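Local coordinates for phycocyanobilin lyase subunit alpha (Nostoc sp. PCC 7120, PDB 5N3U), which associates with CpcF to form a lyase and is probably required for attaching the bilin chromophore to the phycocyanin subunit CpcA, at residues Pro100-Arg105 against Arg141-Gln146; Ala150-Leu155 against Cys180-Ala185; Asp162-Ile167 against Arg184-Leu189. One frame throughout, in Å; residues are numbered along the deposited sequence. Where two conformers were deposited one is given.

Contact 1: residues Pro100-Arg105 against Arg141-Gln146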
# COMPACT_ATOMS: atom_id res chain seq x y z
N PRO A 100 0.58 -34.53 2.48
CA PRO A 100 2.00 -34.57 2.59
C PRO A 100 2.71 -33.25 2.47
O PRO A 100 3.81 -33.15 3.00
CB PRO A 100 2.47 -35.49 1.42
CG PRO A 100 1.30 -36.20 0.99
CD PRO A 100 0.09 -35.38 1.34
N ASP A 101 2.09 -32.24 1.84
CA ASP A 101 2.72 -30.95 1.68
C ASP A 101 2.57 -30.15 3.01
O ASP A 101 1.45 -29.80 3.42
CB ASP A 101 2.00 -30.24 0.56
CG ASP A 101 2.49 -28.83 0.32
OD1 ASP A 101 3.40 -28.32 1.02
OD2 ASP A 101 1.93 -28.18 -0.62
N PHE A 102 3.71 -29.84 3.62
CA PHE A 102 3.73 -29.07 4.85
C PHE A 102 2.88 -27.81 4.79
O PHE A 102 2.14 -27.49 5.76
CB PHE A 102 5.20 -28.75 5.27
CG PHE A 102 5.29 -27.77 6.39
CD1 PHE A 102 5.25 -26.41 6.15
CD2 PHE A 102 5.40 -28.20 7.74
CE1 PHE A 102 5.28 -25.49 7.15
CE2 PHE A 102 5.52 -27.25 8.78
CZ PHE A 102 5.35 -25.90 8.52
N TYR A 103 2.97 -27.11 3.68
CA TYR A 103 2.37 -25.80 3.54
C TYR A 103 0.82 -25.91 3.39
O TYR A 103 0.12 -25.03 3.80
CB TYR A 103 2.99 -25.00 2.41
CG TYR A 103 4.38 -24.61 2.74
CD1 TYR A 103 4.61 -23.60 3.69
CD2 TYR A 103 5.47 -25.29 2.21
CE1 TYR A 103 5.94 -23.28 4.11
CE2 TYR A 103 6.78 -24.96 2.57
CZ TYR A 103 6.98 -23.97 3.53
OH TYR A 103 8.24 -23.65 3.94
N VAL A 104 0.34 -27.03 2.92
CA VAL A 104 -1.12 -27.32 2.98
C VAL A 104 -1.56 -27.55 4.43
O VAL A 104 -2.56 -27.04 4.83
CB VAL A 104 -1.49 -28.52 2.12
CG1 VAL A 104 -2.92 -28.91 2.36
CG2 VAL A 104 -1.32 -28.16 0.67
N ARG A 105 -0.83 -28.37 5.16
CA ARG A 105 -1.11 -28.61 6.58
C ARG A 105 -1.14 -27.32 7.35
O ARG A 105 -2.06 -27.07 8.16
CB ARG A 105 -0.13 -29.63 7.20
CG ARG A 105 -0.06 -30.97 6.47
CD ARG A 105 0.48 -32.14 7.33
NE ARG A 105 1.86 -31.99 7.76
CZ ARG A 105 2.91 -32.11 6.98
NH1 ARG A 105 2.75 -32.39 5.68
NH2 ARG A 105 4.12 -31.94 7.47
N ARG A 141 15.11 -27.75 5.20
CA ARG A 141 13.73 -27.28 5.19
C ARG A 141 13.63 -26.01 6.01
O ARG A 141 14.07 -25.97 7.13
CB ARG A 141 12.82 -28.31 5.87
CG ARG A 141 12.86 -29.68 5.33
CD ARG A 141 12.27 -29.71 3.93
NE ARG A 141 12.30 -31.11 3.58
CZ ARG A 141 12.91 -31.63 2.54
NH1 ARG A 141 13.45 -30.85 1.62
NH2 ARG A 141 12.90 -32.93 2.36
N PRO A 142 12.96 -24.98 5.51
CA PRO A 142 12.77 -23.78 6.31
C PRO A 142 11.54 -23.79 7.24
O PRO A 142 10.78 -22.82 7.28
CB PRO A 142 12.59 -22.72 5.22
CG PRO A 142 11.82 -23.46 4.17
CD PRO A 142 12.35 -24.87 4.19
N HIS A 143 11.27 -24.92 7.85
CA HIS A 143 10.10 -25.10 8.66
C HIS A 143 10.36 -26.31 9.57
O HIS A 143 11.20 -27.15 9.32
CB HIS A 143 8.82 -25.26 7.81
CG HIS A 143 8.83 -26.39 6.83
ND1 HIS A 143 8.67 -27.71 7.20
CD2 HIS A 143 8.93 -26.41 5.47
CE1 HIS A 143 8.67 -28.48 6.12
NE2 HIS A 143 8.83 -27.71 5.07
N LEU A 144 9.57 -26.43 10.62
CA LEU A 144 9.60 -27.62 11.45
C LEU A 144 8.84 -28.72 10.82
O LEU A 144 8.21 -28.50 9.79
CB LEU A 144 9.01 -27.29 12.83
CG LEU A 144 9.71 -26.15 13.54
CD1 LEU A 144 8.99 -25.70 14.78
CD2 LEU A 144 11.13 -26.50 13.89
N VAL A 145 8.90 -29.91 11.40
CA VAL A 145 8.27 -31.06 10.83
C VAL A 145 6.75 -30.96 10.71
O VAL A 145 6.15 -31.58 9.80
CB VAL A 145 8.66 -32.41 11.48
CG1 VAL A 145 10.09 -32.77 11.14
CG2 VAL A 145 8.36 -32.42 12.97
N GLN A 146 6.15 -30.15 11.61
CA GLN A 146 4.72 -29.86 11.55
C GLN A 146 4.54 -28.40 11.83
O GLN A 146 5.42 -27.74 12.34
CB GLN A 146 3.91 -30.71 12.55
CG GLN A 146 3.94 -32.23 12.37
CD GLN A 146 3.25 -32.61 11.11
OE1 GLN A 146 2.61 -31.79 10.46
NE2 GLN A 146 3.29 -33.85 10.79
O HOH W 1 8.41 -21.88 5.60
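An aromatic cluster of Phe-102, Tyr-103 and His-143 ties the start of helix 102-115 to the loop that leads into helix 148-157. Phe-102 and His-143 stack face to face, their ring centroids 3.7 Å apart and their planes at 12°, and the CB of each lies over the other's ring in a CH-pi contact. A nearly straight bond (173°) from His-143 ND1 to Leu-144 O, 2.7 Å long and in the plane of the imidazole, fixes the rotation of that ring. Tyr-103 brings its OH to the edge of the imidazole, 3.2 Å from His-143 CD2. Beside the stack, Arg-105 is long enough to span to the loop: its NE donates to Gln-146 OE1 at 2.8 Å, the guanidinium and amide planes being steeply turned, and NH2 adds a weak bond to Val-145 O at 3.1 Å. A bend at chi2 of Gln-146 (-67°) turns its CD back for this bond. Asp-101, a good N-cap residue because its carboxylate can meet a bare N-H, accepts from Tyr-103 N through OD1 (3.0 Å). Its OD2 forms a salt bridge to Arg-75 on helix 72-83, while Pro-142 packs on Pro-65 of the neighbouring lyase beta subunit.

Contact 2: residues Ala150-Leu155 against Cys180-Ala185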
# COMPACT_ATOMS: atom_id res chain seq x y z
N ALA A 150 0.64 -22.94 14.24
CA ALA A 150 -0.78 -22.92 13.85
C ALA A 150 -1.55 -23.97 14.51
O ALA A 150 -2.69 -23.74 14.90
CB ALA A 150 -0.84 -23.11 12.34
N VAL A 151 -0.99 -25.14 14.74
CA VAL A 151 -1.73 -26.22 15.37
C VAL A 151 -2.07 -25.88 16.84
O VAL A 151 -3.20 -26.11 17.34
CB VAL A 151 -0.95 -27.56 15.34
CG1 VAL A 151 -1.49 -28.59 16.31
CG2 VAL A 151 -0.91 -28.12 13.89
N LEU A 152 -1.08 -25.36 17.53
CA LEU A 152 -1.29 -24.99 18.94
C LEU A 152 -2.33 -23.84 19.01
O LEU A 152 -3.22 -23.87 19.81
CB LEU A 152 0.02 -24.50 19.53
CG LEU A 152 1.04 -25.65 19.78
CD1 LEU A 152 2.42 -25.10 19.94
CD2 LEU A 152 0.60 -26.62 20.87
N GLU A 153 -2.16 -22.84 18.20
CA GLU A 153 -3.11 -21.73 18.18
C GLU A 153 -4.49 -22.29 17.89
O GLU A 153 -5.47 -21.92 18.56
CB GLU A 153 -2.75 -20.75 17.10
CG GLU A 153 -1.60 -19.88 17.50
CD GLU A 153 -1.31 -18.79 16.51
OE1 GLU A 153 -1.82 -18.83 15.35
OE2 GLU A 153 -0.52 -17.89 16.88
N ALA A 154 -4.58 -23.18 16.89
CA ALA A 154 -5.91 -23.73 16.58
C ALA A 154 -6.57 -24.50 17.73
O ALA A 154 -7.78 -24.38 18.00
CB ALA A 154 -5.80 -24.62 15.36
N LEU A 155 -5.78 -25.26 18.49
CA LEU A 155 -6.29 -26.04 19.59
C LEU A 155 -6.78 -25.13 20.73
O LEU A 155 -7.82 -25.40 21.32
CB LEU A 155 -5.23 -26.99 20.17
CG LEU A 155 -4.98 -28.18 19.25
CD1 LEU A 155 -3.72 -28.86 19.67
CD2 LEU A 155 -6.12 -29.14 19.24
N CYS A 180 5.37 -19.01 22.05
CA CYS A 180 4.33 -17.99 22.08
C CYS A 180 2.96 -18.57 21.80
O CYS A 180 1.96 -18.27 22.49
CB CYS A 180 4.69 -16.91 21.08
SG CYS A 180 3.68 -15.44 21.09
N ALA A 181 2.88 -19.43 20.75
CA ALA A 181 1.66 -20.11 20.47
C ALA A 181 1.17 -20.99 21.62
O ALA A 181 -0.05 -21.06 21.88
CB ALA A 181 1.82 -20.85 19.19
N ALA A 182 2.11 -21.72 22.28
CA ALA A 182 1.77 -22.57 23.40
C ALA A 182 1.27 -21.69 24.58
O ALA A 182 0.29 -22.04 25.21
CB ALA A 182 2.97 -23.38 23.83
N ALA A 183 1.86 -20.51 24.75
CA ALA A 183 1.36 -19.55 25.80
C ALA A 183 -0.01 -19.09 25.53
O ALA A 183 -0.91 -19.14 26.37
CB ALA A 183 2.29 -18.41 25.91
N ARG A 184 -0.27 -18.76 24.27
CA ARG A 184 -1.63 -18.45 23.90
C ARG A 184 -2.63 -19.49 24.08
O ARG A 184 -3.73 -19.26 24.64
CB ARG A 184 -1.65 -17.96 22.43
CG ARG A 184 -3.02 -17.66 21.90
CD ARG A 184 -2.83 -17.71 20.40
NE ARG A 184 -3.79 -17.11 19.49
CZ ARG A 184 -4.92 -17.63 19.07
NH1 ARG A 184 -5.45 -18.78 19.58
NH2 ARG A 184 -5.57 -16.91 18.16
N ALA A 185 -2.31 -20.67 23.62
CA ALA A 185 -3.22 -21.77 23.81
C ALA A 185 -3.43 -22.12 25.29
O ALA A 185 -4.55 -22.36 25.74
CB ALA A 185 -2.74 -22.97 23.09
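Leu-152 and Ala-181 meet where the segments 150-155 and 180-185 of two neighbouring helices run almost parallel, at 8° and with axes 8.1 Å apart. This side is tightly packed. Leu-152 CB rests 4.1 Å from Ala-181 CB, its CD1 reaches on to Ala-182, and its carbonyl O lies only 3.4 Å from Ala-185 CB. Alanine suits such places because a lone methyl lets the backbones close up, while the leucine supplies the bulk that covers the small alanines. The other side is looser and more polar, with Glu-153 partly exposed. Its CG lies over one face of the Arg-184 guanidinium and 3.8 Å from Arg-184 CD, the two side chains crossing at about a right angle. With CG anti to the backbone N (chi1 178°) and the chain extended from there to NE, Arg-184 runs out beside helix 148-157. Glu-153 OE2 stays 4.3 Å from Arg-184 NE, well out of the guanidinium plane, so the charges are near without a salt bridge. Arg-184 instead forms salt bridges through NH2 to Glu-113 and through NE to Asp-217. Because Glu-153 OE2 also lies close to Asp-217 OD1, the buried arginine probably offsets the repulsion between these two acids.

Contact 3: residues Asp162-Ile167 against Arg184-Leu189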
# COMPACT_ATOMS: atom_id res chain seq x y z
N ASP A 162 -8.86 -31.08 26.45
CA ASP A 162 -8.17 -32.37 26.56
C ASP A 162 -6.75 -32.32 26.08
O ASP A 162 -5.98 -33.12 26.48
CB ASP A 162 -8.79 -33.42 25.69
CG ASP A 162 -10.12 -33.88 26.19
OD1 ASP A 162 -10.41 -33.75 27.40
OD2 ASP A 162 -10.88 -34.38 25.32
N ALA A 163 -6.38 -31.34 25.27
CA ALA A 163 -5.04 -31.28 24.73
C ALA A 163 -4.06 -30.59 25.61
O ALA A 163 -2.87 -30.54 25.27
CB ALA A 163 -5.08 -30.59 23.34
N ILE A 164 -4.51 -29.97 26.70
CA ILE A 164 -3.61 -29.25 27.59
C ILE A 164 -2.31 -29.94 27.90
O ILE A 164 -1.28 -29.34 27.77
CB ILE A 164 -4.32 -28.83 28.91
CG1 ILE A 164 -5.27 -27.68 28.60
CG2 ILE A 164 -3.30 -28.42 30.00
CD1 ILE A 164 -6.35 -27.41 29.68
N PRO A 165 -2.32 -31.21 28.34
CA PRO A 165 -1.05 -31.86 28.73
C PRO A 165 -0.13 -32.07 27.51
O PRO A 165 1.07 -32.18 27.67
CB PRO A 165 -1.48 -33.23 29.21
CG PRO A 165 -2.93 -33.24 29.31
CD PRO A 165 -3.49 -32.06 28.57
N LEU A 166 -0.70 -32.10 26.28
CA LEU A 166 0.12 -32.19 25.08
C LEU A 166 0.68 -30.84 24.66
O LEU A 166 1.76 -30.74 24.14
CB LEU A 166 -0.69 -32.75 23.95
CG LEU A 166 -1.45 -34.04 24.20
CD1 LEU A 166 -2.21 -34.37 22.91
CD2 LEU A 166 -0.54 -35.20 24.56
N ILE A 167 -0.05 -29.78 25.00
CA ILE A 167 0.31 -28.45 24.68
C ILE A 167 1.33 -27.88 25.63
O ILE A 167 2.31 -27.26 25.19
CB ILE A 167 -0.94 -27.55 24.65
CG1 ILE A 167 -1.84 -27.95 23.50
CG2 ILE A 167 -0.53 -26.09 24.54
CD1 ILE A 167 -3.18 -27.31 23.58
N ARG A 184 -0.27 -18.76 24.27
CA ARG A 184 -1.63 -18.45 23.90
C ARG A 184 -2.63 -19.49 24.08
O ARG A 184 -3.73 -19.26 24.64
CB ARG A 184 -1.65 -17.96 22.43
CG ARG A 184 -3.02 -17.66 21.90
CD ARG A 184 -2.83 -17.71 20.40
NE ARG A 184 -3.79 -17.11 19.49
CZ ARG A 184 -4.92 -17.63 19.07
NH1 ARG A 184 -5.45 -18.78 19.58
NH2 ARG A 184 -5.57 -16.91 18.16
N ALA A 185 -2.31 -20.67 23.62
CA ALA A 185 -3.22 -21.77 23.81
C ALA A 185 -3.43 -22.12 25.29
O ALA A 185 -4.55 -22.36 25.74
CB ALA A 185 -2.74 -22.97 23.09
N MET A 186 -2.34 -22.09 26.05
CA MET A 186 -2.49 -22.41 27.45
C MET A 186 -3.42 -21.42 28.17
O MET A 186 -4.26 -21.82 29.01
CB MET A 186 -1.12 -22.48 28.08
CG MET A 186 -0.32 -23.78 27.78
SD MET A 186 -1.12 -25.29 28.23
CE MET A 186 -1.10 -25.20 30.09
N TYR A 187 -3.25 -20.16 27.90
CA TYR A 187 -4.18 -19.17 28.43
C TYR A 187 -5.63 -19.40 28.02
O TYR A 187 -6.58 -19.40 28.84
CB TYR A 187 -3.75 -17.79 28.08
CG TYR A 187 -4.66 -16.78 28.81
CD1 TYR A 187 -5.86 -16.35 28.24
CD2 TYR A 187 -4.32 -16.31 30.06
CE1 TYR A 187 -6.69 -15.44 28.91
CE2 TYR A 187 -5.14 -15.41 30.74
CZ TYR A 187 -6.32 -14.99 30.17
OH TYR A 187 -7.16 -14.11 30.82
N GLN A 188 -5.86 -19.66 26.74
CA GLN A 188 -7.21 -19.88 26.32
C GLN A 188 -7.83 -21.03 26.94
O GLN A 188 -8.99 -20.98 27.27
CB GLN A 188 -7.32 -20.04 24.78
CG GLN A 188 -7.06 -18.79 24.06
CD GLN A 188 -7.12 -19.01 22.52
OE1 GLN A 188 -6.30 -19.73 21.93
NE2 GLN A 188 -8.01 -18.38 21.90
N LEU A 189 -7.08 -22.09 27.15
CA LEU A 189 -7.65 -23.29 27.68
C LEU A 189 -7.70 -23.38 29.20
O LEU A 189 -8.49 -24.16 29.71
CB LEU A 189 -6.89 -24.51 27.19
CG LEU A 189 -6.92 -24.61 25.63
CD1 LEU A 189 -5.98 -25.69 25.11
CD2 LEU A 189 -8.32 -24.95 25.16
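Ile-164 and Ile-167, one turn apart on the short helix 164-167, press against Met-186 and Leu-189 near the end of helix 176-190. The branches of Ile-164 divide the work: CG1 lies 3.8 Å from Leu-189 CB, and CG2 meets Met-186 CE at 3.9 Å. Ile-167 does likewise, its CG2 placed 3.8 Å from Met-186 SD and 4.1 Å from Ala-185 CB, while its CD1 touches Leu-189 CD1 at 3.6 Å. Beta-branched isoleucine suits both places, since two arms leaving CB can serve two neighbours at once. Methionine suits the spot between them because its unbranched chain can fold: bends at chi2 (-56°) and chi3 (-69°) curl it so that SD faces one isoleucine and CE the other. An alanine in place of Ile-164 would probably open a gap beside Leu-189 CB and leave Met-186 CE less restrained. HEAT repeats are helix pairs stacked into a solenoid through apolar seams, and both segments fall in a HEAT-repeat region. Farther out, Ile-167 is held by the backbone bond from its N to Ala-163 O, 2.9 Å long, and its side chain also packs on Leu-152 and Leu-155 of helix 148-157. Met-186 is backed by Tyr-195 of helix 193-203, and its carbonyl O accepts a bond from Thr-190 OG1. Ala-163, just before the short helix, and Leu-166 pack on Ile-125 of helix 121-126.

In the fold
Along the chain, contact 1 closes before contacts 2 and 3 open, and these two end on the same helix, 176-190, where they share Arg-184 and Ala-185. Their centres lie 8 Å apart, and they touch directly: Leu-155 O packs on Leu-189 CD2 at 3.9 Å. Helices 148-157, 164-167 and 176-190 thus pack together as one block of the HEAT repeats, apolar where contacts 2 and 3 meet. Contact 1 stands apart, its centre 17 Å from that of contact 2 and 22 Å from that of contact 3, near the surface. Its loop runs straight on into helix 148-157, so it links the earlier helix 102-115 to the block and helps carry the solenoid from one to the other.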